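MHC class I-like protein MILL2 (Mus musculus, PDB 6A97) binds to heparan sulfate proteoglycans on the surface of fibroblasts and belongs to the MHC class I family. Local coordinates at residues Asn76-Cys79 and Ala80-Thr83; Glu99-Asn102 and Gln103-Glu107; Thr142-Gln145 and Lys146-Thr149; Lys161-Trp164 and Lys165-Pro169. All blocks are in the same frame, centred on the assembly; numbering follows the deposited sequence.

In the fold
All four contacts are local, each within one continuous run of chain of the MHC-like platform, three along helices and one round a hairpin. Interaction 1 lies at the start of helix 75-96, on the surface and about 33 Å, centre to centre, from interactions 2 and 3. Interactions 2 and 4, on helices 98-104 and 158-167, pack against each other through Gln103 on Phe163 and Lys104 on Trp164, their centres 12 Å apart. Interaction 3, the hairpin 142-149, adjoins interaction 4 where Thr149 meets Lys165. Interaction 2 is partly buried, the others mostly superficial. A hydroxyl grips a helix carbonyl in 1 and 2, a hydroxyl and an imidazole together in 4, which adds a ring stack; 3 relies on a carboxylate.

Interaction 1. Residues Asn76-Cys79 and Ala80-Thr83; sequences NETC and ARET
Across residues 76-83 the backbone is regular alpha-helix, with Ala80 N, Arg81 N, Glu82 N and Thr83 N each bonded to the carbonyl four residues earlier; the bond from Glu82 N to Thr78 O is 2.8 Å long. Thr83 adds a second grip one turn back. Its OG1 sits between its own N and carbonyl carbon (chi1 54°), which folds the hydroxyl onto the helix and gives a 2.6 Å bond from Thr83 OG1 to Cys79 O. Thr83 N and OG1 reach that oxygen from opposite faces of the carbonyl plane. This is the first part of the long alpha-1 helix of the MHC class I platform, and Cys79 ties it by disulfide to Cys68. Arg81 bends at chi3 (58°) and lays one face of its guanidinium over Thr78 CA, with Arg81 NH2 3.6 Å from that carbon. Its NE makes a weak, 3.5 Å salt bridge to Glu82 OE1, an oxygen also paired with Arg188 of the facing helix 171-193. Glu77 OE2 stays 4.2 Å from Arg81 NH1, near enough for attraction but beyond a salt bridge, with carboxylate and guanidinium planes 80° apart. Thr78 OG1 is hydrogen-bonded to Gly74 O, one turn back.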
# COMPACT_ATOMS: atom_id res chain seq x y z
N ASN A 76 -27.13 -4.89 22.75
CA ASN A 76 -28.32 -5.70 22.51
C ASN A 76 -29.59 -4.87 22.38
O ASN A 76 -30.46 -5.18 21.57
CB ASN A 76 -28.49 -6.73 23.63
CG ASN A 76 -27.39 -7.78 23.63
OD1 ASN A 76 -26.72 -7.98 22.63
ND2 ASN A 76 -27.22 -8.45 24.77
N GLU A 77 -29.70 -3.81 23.17
CA GLU A 77 -30.83 -2.89 23.07
C GLU A 77 -30.79 -2.13 21.75
O GLU A 77 -31.82 -1.92 21.11
CB GLU A 77 -30.84 -1.92 24.25
CG GLU A 77 -32.02 -0.97 24.26
CD GLU A 77 -31.99 0.00 25.43
OE1 GLU A 77 -31.57 -0.40 26.53
OE2 GLU A 77 -32.38 1.17 25.23
N THR A 78 -29.58 -1.73 21.35
CA THR A 78 -29.38 -1.02 20.10
C THR A 78 -29.81 -1.87 18.92
O THR A 78 -30.43 -1.38 17.97
CB THR A 78 -27.90 -0.60 19.92
OG1 THR A 78 -27.56 0.36 20.93
CG2 THR A 78 -27.66 0.01 18.55
N CYS A 79 -29.50 -3.16 18.98
CA CYS A 79 -29.90 -4.09 17.92
C CYS A 79 -31.41 -4.26 17.87
O CYS A 79 -32.00 -4.33 16.80
CB CYS A 79 -29.22 -5.45 18.12
SG CYS A 79 -27.50 -5.49 17.55
N ALA A 80 -32.04 -4.32 19.04
CA ALA A 80 -33.49 -4.42 19.12
C ALA A 80 -34.13 -3.24 18.39
O ALA A 80 -34.99 -3.41 17.53
CB ALA A 80 -33.95 -4.47 20.56
N ARG A 81 -33.67 -2.03 18.73
CA ARG A 81 -34.19 -0.82 18.12
C ARG A 81 -33.91 -0.75 16.63
O ARG A 81 -34.82 -0.52 15.83
CB ARG A 81 -33.58 0.41 18.81
CG ARG A 81 -33.99 1.74 18.17
CD ARG A 81 -33.44 2.94 18.93
NE ARG A 81 -31.98 2.91 19.01
CZ ARG A 81 -31.30 2.56 20.10
NH1 ARG A 81 -31.95 2.20 21.20
NH2 ARG A 81 -29.98 2.56 20.09
N GLU A 82 -32.66 -0.98 16.25
CA GLU A 82 -32.27 -0.71 14.87
C GLU A 82 -32.68 -1.82 13.91
O GLU A 82 -32.86 -1.55 12.73
CB GLU A 82 -30.76 -0.45 14.78
CG GLU A 82 -30.32 0.83 15.49
CD GLU A 82 -31.03 2.09 14.98
OE1 GLU A 82 -30.99 3.12 15.69
OE2 GLU A 82 -31.61 2.07 13.87
N THR A 83 -32.85 -3.05 14.39
CA THR A 83 -33.41 -4.09 13.52
C THR A 83 -34.90 -3.83 13.30
O THR A 83 -35.43 -4.07 12.22
CB THR A 83 -33.22 -5.51 14.08
OG1 THR A 83 -33.75 -5.58 15.40
CG2 THR A 83 -31.73 -5.90 14.09

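Interaction 2. Residues Glu99-Asn102 and Gln103-Glu107; sequences EVIN and QKSQE
Ser105 turns its side chain back onto Ile101 near the end of helix 98-104, the short helix that follows helix 75-96 in the alpha-1 region of this MHC class I fold. With OG beside its own backbone N and anti to the carbonyl carbon (chi1 -67°), Ser105 donates through OG to Ile101 O over 2.6 Å, from well above the carbonyl plane. Ser105 N bonds the same Ile101 O at 2.9 Å from the opposite face, so two donors of one residue clasp a single carbonyl. The hydroxyl also lies against the Ile101 branch methyl, with Ser105 OG 3.8 Å from Ile101 CG2. Ser105 is itself the second residue of a type I beta turn from Lys104 to Glu107, closed by Glu107 N on Lys104 O.

Gln103 and Lys104 both fold at chi2, and each rests its CG on the carbonyl one turn back: Gln103 CG is 3.2 Å from Glu99 O, and Lys104 CG is 3.5 Å from Val100 O. The two chains then part. Gln103 packs on Phe163 and Trp164 of helix 158-167, whereas the Lys104 end goes to Tyr135 in a cation-pi contact and also touches Trp164. Val100 reaches down to Phe140 of strand 138-144, and Asn102 is engaged through OD1 by the backbone N of Ser37. Gln106, extended beyond CG, runs back alongside the preceding turn and brings Gln106 CG to 3.5 Å from Asn102 O.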
# COMPACT_ATOMS: atom_id res chain seq x y z
N GLU A 99 -42.50 -1.16 -8.90
CA GLU A 99 -42.82 -1.22 -10.32
C GLU A 99 -41.68 -1.84 -11.12
O GLU A 99 -41.92 -2.60 -12.06
CB GLU A 99 -43.16 0.17 -10.85
CG GLU A 99 -44.36 0.19 -11.79
CD GLU A 99 -45.69 0.05 -11.06
OE1 GLU A 99 -45.69 -0.15 -9.82
OE2 GLU A 99 -46.75 0.13 -11.72
N VAL A 100 -40.44 -1.55 -10.74
CA VAL A 100 -39.29 -2.20 -11.38
C VAL A 100 -39.35 -3.70 -11.13
O VAL A 100 -39.16 -4.50 -12.05
CB VAL A 100 -37.95 -1.63 -10.87
CG1 VAL A 100 -36.80 -2.53 -11.31
CG2 VAL A 100 -37.74 -0.21 -11.39
N ILE A 101 -39.65 -4.08 -9.89
CA ILE A 101 -39.78 -5.49 -9.54
C ILE A 101 -40.89 -6.18 -10.34
O ILE A 101 -40.70 -7.29 -10.86
CB ILE A 101 -40.05 -5.67 -8.03
CG1 ILE A 101 -38.78 -5.34 -7.23
CG2 ILE A 101 -40.51 -7.08 -7.73
CD1 ILE A 101 -38.98 -5.37 -5.73
N ASN A 102 -42.05 -5.53 -10.45
CA ASN A 102 -43.16 -6.09 -11.21
C ASN A 102 -42.81 -6.32 -12.68
O ASN A 102 -43.12 -7.36 -13.25
CB ASN A 102 -44.38 -5.18 -11.10
CG ASN A 102 -45.11 -5.33 -9.78
OD1 ASN A 102 -45.19 -6.43 -9.23
ND2 ASN A 102 -45.63 -4.23 -9.25
N GLN A 103 -42.14 -5.35 -13.29
CA GLN A 103 -41.79 -5.43 -14.71
C GLN A 103 -40.72 -6.48 -14.98
O GLN A 103 -40.81 -7.20 -15.96
CB GLN A 103 -41.33 -4.06 -15.23
CG GLN A 103 -42.40 -2.98 -15.20
CD GLN A 103 -43.64 -3.34 -16.01
OE1 GLN A 103 -43.54 -3.87 -17.13
NE2 GLN A 103 -44.82 -3.07 -15.45
N LYS A 104 -39.73 -6.57 -14.10
CA LYS A 104 -38.68 -7.58 -14.25
C LYS A 104 -39.18 -8.98 -13.92
O LYS A 104 -38.66 -9.98 -14.42
CB LYS A 104 -37.47 -7.24 -13.38
CG LYS A 104 -36.62 -6.09 -13.92
CD LYS A 104 -36.20 -6.35 -15.36
CE LYS A 104 -35.17 -5.33 -15.83
NZ LYS A 104 -34.92 -5.42 -17.30
N SER A 105 -40.21 -9.06 -13.07
CA SER A 105 -40.78 -10.35 -12.70
C SER A 105 -41.46 -11.03 -13.88
O SER A 105 -41.74 -12.22 -13.84
CB SER A 105 -41.78 -10.18 -11.55
OG SER A 105 -41.11 -9.79 -10.36
N GLN A 106 -41.73 -10.26 -14.93
CA GLN A 106 -42.38 -10.80 -16.12
C GLN A 106 -41.40 -11.54 -17.02
O GLN A 106 -41.81 -12.33 -17.88
CB GLN A 106 -43.05 -9.67 -16.91
CG GLN A 106 -44.19 -8.99 -16.17
CD GLN A 106 -45.06 -8.15 -17.08
OE1 GLN A 106 -45.17 -8.42 -18.28
NE2 GLN A 106 -45.70 -7.13 -16.52
N GLU A 107 -40.10 -11.28 -16.83
CA GLU A 107 -39.07 -11.88 -17.67
C GLU A 107 -38.99 -13.39 -17.51
O GLU A 107 -39.09 -13.92 -16.40
CB GLU A 107 -37.70 -11.26 -17.37
CG GLU A 107 -37.57 -9.78 -17.71
CD GLU A 107 -37.78 -9.49 -19.19
OE1 GLU A 107 -37.42 -10.35 -20.02
OE2 GLU A 107 -38.29 -8.40 -19.51

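Interaction 3. Residues Thr142-Gln145 and Lys146-Thr149; sequences TFDQ and KTLT
A tight beta-hairpin connects strands 138-144 and 149-152, the last two strands of the platform sheet, and Asp144 organises its turn. The Asp144 carboxylate swings forward over the turn because CG is anti to its backbone N (chi1 -168°). Asp144 OD2 accepts from Thr147 N at 2.8 Å, the donor arriving from above the carboxylate plane. The carboxylate thus bonds to the backbone N three residues on, inside the four-residue loop 145-148. The Thr147 side chain lies across the same carboxylate, with Thr147 CB 3.5 Å from Asp144 CG. Asp144 also uses both main-chain polar atoms: Asp144 O accepts from Leu148 N at 2.6 Å, and Asp144 N donates to Thr149 O at 2.9 Å. Three hydrogen bonds, one given and two accepted by Asp144, fasten the turn, and Leu148 takes up left-handed backbone angles (phi/psi 64°/38°) as the chain reverses.

The Phe143 side chain takes no part in this polar network. Its ring lies obliquely against the far limb of the turn, where Phe143 CZ is 3.6 Å from Leu148 CA, and it meets Trp150 edge to face. Val174 of helix 171-193 touches it too, so the hairpin backs onto that alpha-2 helix; Gln145 and Leu148 contact the same helix. Leu148 CD2 lies 4.1 Å from Phe143 CZ and 3.3 Å from Gln145 O.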
# COMPACT_ATOMS: atom_id res chain seq x y z
N THR A 142 -29.28 4.45 -12.86
CA THR A 142 -28.56 5.30 -11.93
C THR A 142 -29.34 6.58 -11.71
O THR A 142 -29.75 7.23 -12.68
CB THR A 142 -27.14 5.65 -12.43
OG1 THR A 142 -26.33 4.46 -12.45
CG2 THR A 142 -26.48 6.70 -11.53
N PHE A 143 -29.57 6.95 -10.46
CA PHE A 143 -30.31 8.17 -10.18
C PHE A 143 -29.39 9.39 -10.25
O PHE A 143 -28.39 9.46 -9.53
CB PHE A 143 -31.01 8.10 -8.82
CG PHE A 143 -31.92 9.26 -8.54
CD1 PHE A 143 -33.16 9.34 -9.16
CD2 PHE A 143 -31.53 10.27 -7.68
CE1 PHE A 143 -34.00 10.41 -8.92
CE2 PHE A 143 -32.37 11.35 -7.43
CZ PHE A 143 -33.60 11.42 -8.06
N ASP A 144 -29.74 10.33 -11.11
CA ASP A 144 -28.92 11.53 -11.30
C ASP A 144 -29.26 12.58 -10.26
O ASP A 144 -30.33 13.19 -10.31
CB ASP A 144 -29.11 12.08 -12.72
CG ASP A 144 -28.07 13.14 -13.07
OD1 ASP A 144 -27.37 12.95 -14.10
OD2 ASP A 144 -27.95 14.15 -12.34
N GLN A 145 -28.35 12.79 -9.31
CA GLN A 145 -28.57 13.71 -8.20
C GLN A 145 -28.85 15.13 -8.67
O GLN A 145 -29.71 15.82 -8.11
CB GLN A 145 -27.35 13.70 -7.27
CG GLN A 145 -27.02 12.33 -6.71
CD GLN A 145 -28.14 11.78 -5.84
OE1 GLN A 145 -28.48 10.60 -5.93
NE2 GLN A 145 -28.71 12.63 -5.00
N LYS A 146 -28.12 15.58 -9.69
CA LYS A 146 -28.29 16.92 -10.23
C LYS A 146 -29.62 17.05 -10.97
O LYS A 146 -30.36 18.02 -10.78
CB LYS A 146 -27.14 17.27 -11.17
CG LYS A 146 -25.77 17.25 -10.51
CD LYS A 146 -25.63 18.38 -9.50
CE LYS A 146 -24.25 18.40 -8.87
NZ LYS A 146 -24.04 17.22 -7.98
N THR A 147 -29.92 16.06 -11.81
CA THR A 147 -31.07 16.11 -12.70
C THR A 147 -32.37 15.69 -12.01
O THR A 147 -33.45 16.16 -12.37
CB THR A 147 -30.80 15.22 -13.94
OG1 THR A 147 -29.83 15.85 -14.78
CG2 THR A 147 -32.06 15.00 -14.76
N LEU A 148 -32.25 14.84 -10.99
CA LEU A 148 -33.39 14.25 -10.28
C LEU A 148 -34.21 13.35 -11.20
O LEU A 148 -35.43 13.30 -11.12
CB LEU A 148 -34.29 15.32 -9.66
CG LEU A 148 -33.65 16.25 -8.62
CD1 LEU A 148 -34.71 17.14 -7.99
CD2 LEU A 148 -32.91 15.45 -7.56
N THR A 149 -33.52 12.63 -12.07
CA THR A 149 -34.16 11.67 -12.96
C THR A 149 -33.28 10.42 -13.06
O THR A 149 -32.08 10.48 -12.79
CB THR A 149 -34.41 12.26 -14.37
OG1 THR A 149 -34.87 13.61 -14.25
CG2 THR A 149 -35.44 11.45 -15.15

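Interaction 4. Residues Lys161-Trp164 and Lys165-Pro169; sequences KMFW and KTHAP
Phe163 O is the polar hub here, gripped by two side chains of the following turn. His167 ND1 donates to Phe163 O at 2.7 Å in a nearly straight bond (170°), with the oxygen lying in the imidazole plane. Thr166 OG1 donates at 3.0 Å to Phe163 O from the opposite face of the carbonyl; its chi1 of 73° places the hydroxyl between its own N and carbonyl carbon. Backbone bonds to this oxygen from Thr166 N and His167 N are weak, so the side chains supply the better donors as the helix runs out. Two residues earlier in the helix, Lys161 O still receives a regular bond from Lys165 N, at 2.9 Å.

The segment is the end of helix 158-167, the short first helical segment of the alpha-2 region in the MHC class I platform; at Ala168 the chain departs from helical angles before the long helix 171-193. The bond through ND1 fixes the imidazole over Phe163 in a face-to-face stack, centroids 4.2 Å apart and planes 24° from parallel. His167 ND1 lies over the centre of the phenyl ring, while His167 CE1 comes to 3.6 Å from Phe163 CE2. Phe163 in turn places CD1 over the face of the Trp164 indole. Trp164 then meets Phe140 edge to face and packs on Gln103 and Lys104 of helix 98-104. Lys165 stretches outward from the helix, bending only at chi4, and its NZ bonds Trp150 O.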
# COMPACT_ATOMS: atom_id res chain seq x y z
N LYS A 161 -35.59 3.72 -22.62
CA LYS A 161 -35.16 4.77 -21.70
C LYS A 161 -36.37 5.46 -21.07
O LYS A 161 -36.45 5.59 -19.85
CB LYS A 161 -34.29 5.81 -22.41
CG LYS A 161 -32.83 5.42 -22.58
CD LYS A 161 -32.06 6.52 -23.31
CE LYS A 161 -30.63 6.09 -23.63
NZ LYS A 161 -29.77 6.00 -22.42
N MET A 162 -37.30 5.89 -21.92
CA MET A 162 -38.52 6.54 -21.45
C MET A 162 -39.33 5.61 -20.55
O MET A 162 -39.82 6.02 -19.51
CB MET A 162 -39.38 6.99 -22.64
CG MET A 162 -38.76 8.14 -23.44
SD MET A 162 -39.70 8.57 -24.92
CE MET A 162 -41.38 8.27 -24.37
N PHE A 163 -39.44 4.35 -20.96
CA PHE A 163 -40.12 3.33 -20.18
C PHE A 163 -39.59 3.25 -18.75
O PHE A 163 -40.36 3.28 -17.79
CB PHE A 163 -39.98 1.96 -20.86
CG PHE A 163 -40.73 0.85 -20.16
CD1 PHE A 163 -40.13 0.12 -19.14
CD2 PHE A 163 -42.02 0.53 -20.54
CE1 PHE A 163 -40.82 -0.90 -18.50
CE2 PHE A 163 -42.71 -0.49 -19.90
CZ PHE A 163 -42.11 -1.21 -18.89
N TRP A 164 -38.27 3.15 -18.60
CA TRP A 164 -37.67 2.98 -17.28
C TRP A 164 -37.63 4.29 -16.50
O TRP A 164 -37.63 4.29 -15.28
CB TRP A 164 -36.26 2.37 -17.38
CG TRP A 164 -36.27 0.94 -17.82
CD1 TRP A 164 -35.75 0.43 -18.97
CD2 TRP A 164 -36.88 -0.17 -17.13
NE1 TRP A 164 -35.98 -0.93 -19.04
CE2 TRP A 164 -36.67 -1.32 -17.92
CE3 TRP A 164 -37.56 -0.30 -15.92
CZ2 TRP A 164 -37.12 -2.58 -17.54
CZ3 TRP A 164 -38.02 -1.55 -15.54
CH2 TRP A 164 -37.79 -2.67 -16.35
N LYS A 165 -37.58 5.41 -17.21
CA LYS A 165 -37.62 6.71 -16.55
C LYS A 165 -38.94 6.93 -15.81
O LYS A 165 -39.01 7.72 -14.87
CB LYS A 165 -37.38 7.84 -17.55
CG LYS A 165 -35.92 8.08 -17.91
CD LYS A 165 -35.78 9.27 -18.85
CE LYS A 165 -34.35 9.45 -19.34
NZ LYS A 165 -33.42 9.94 -18.28
N THR A 166 -39.99 6.23 -16.24
CA THR A 166 -41.31 6.40 -15.63
C THR A 166 -41.66 5.30 -14.62
O THR A 166 -42.51 5.51 -13.75
CB THR A 166 -42.43 6.44 -16.70
OG1 THR A 166 -42.64 5.13 -17.23
CG2 THR A 166 -42.07 7.40 -17.82
N HIS A 167 -41.03 4.14 -14.74
CA HIS A 167 -41.34 3.01 -13.86
C HIS A 167 -40.33 2.85 -12.73
O HIS A 167 -40.53 2.04 -11.83
CB HIS A 167 -41.44 1.71 -14.67
CG HIS A 167 -42.62 1.66 -15.58
ND1 HIS A 167 -42.59 2.14 -16.87
CD2 HIS A 167 -43.87 1.17 -15.39
CE1 HIS A 167 -43.77 1.96 -17.43
NE2 HIS A 167 -44.57 1.37 -16.56
N ALA A 168 -39.25 3.62 -12.79
CA ALA A 168 -38.26 3.62 -11.73
C ALA A 168 -38.80 4.40 -10.52
O ALA A 168 -39.72 5.19 -10.68
CB ALA A 168 -36.95 4.22 -12.24
N PRO A 169 -38.24 4.16 -9.32
CA PRO A 169 -38.69 4.84 -8.09
C PRO A 169 -38.93 6.35 -8.27
O PRO A 169 -38.06 7.04 -8.79
CB PRO A 169 -37.54 4.59 -7.12
CG PRO A 169 -37.01 3.26 -7.53
CD PRO A 169 -37.16 3.19 -9.03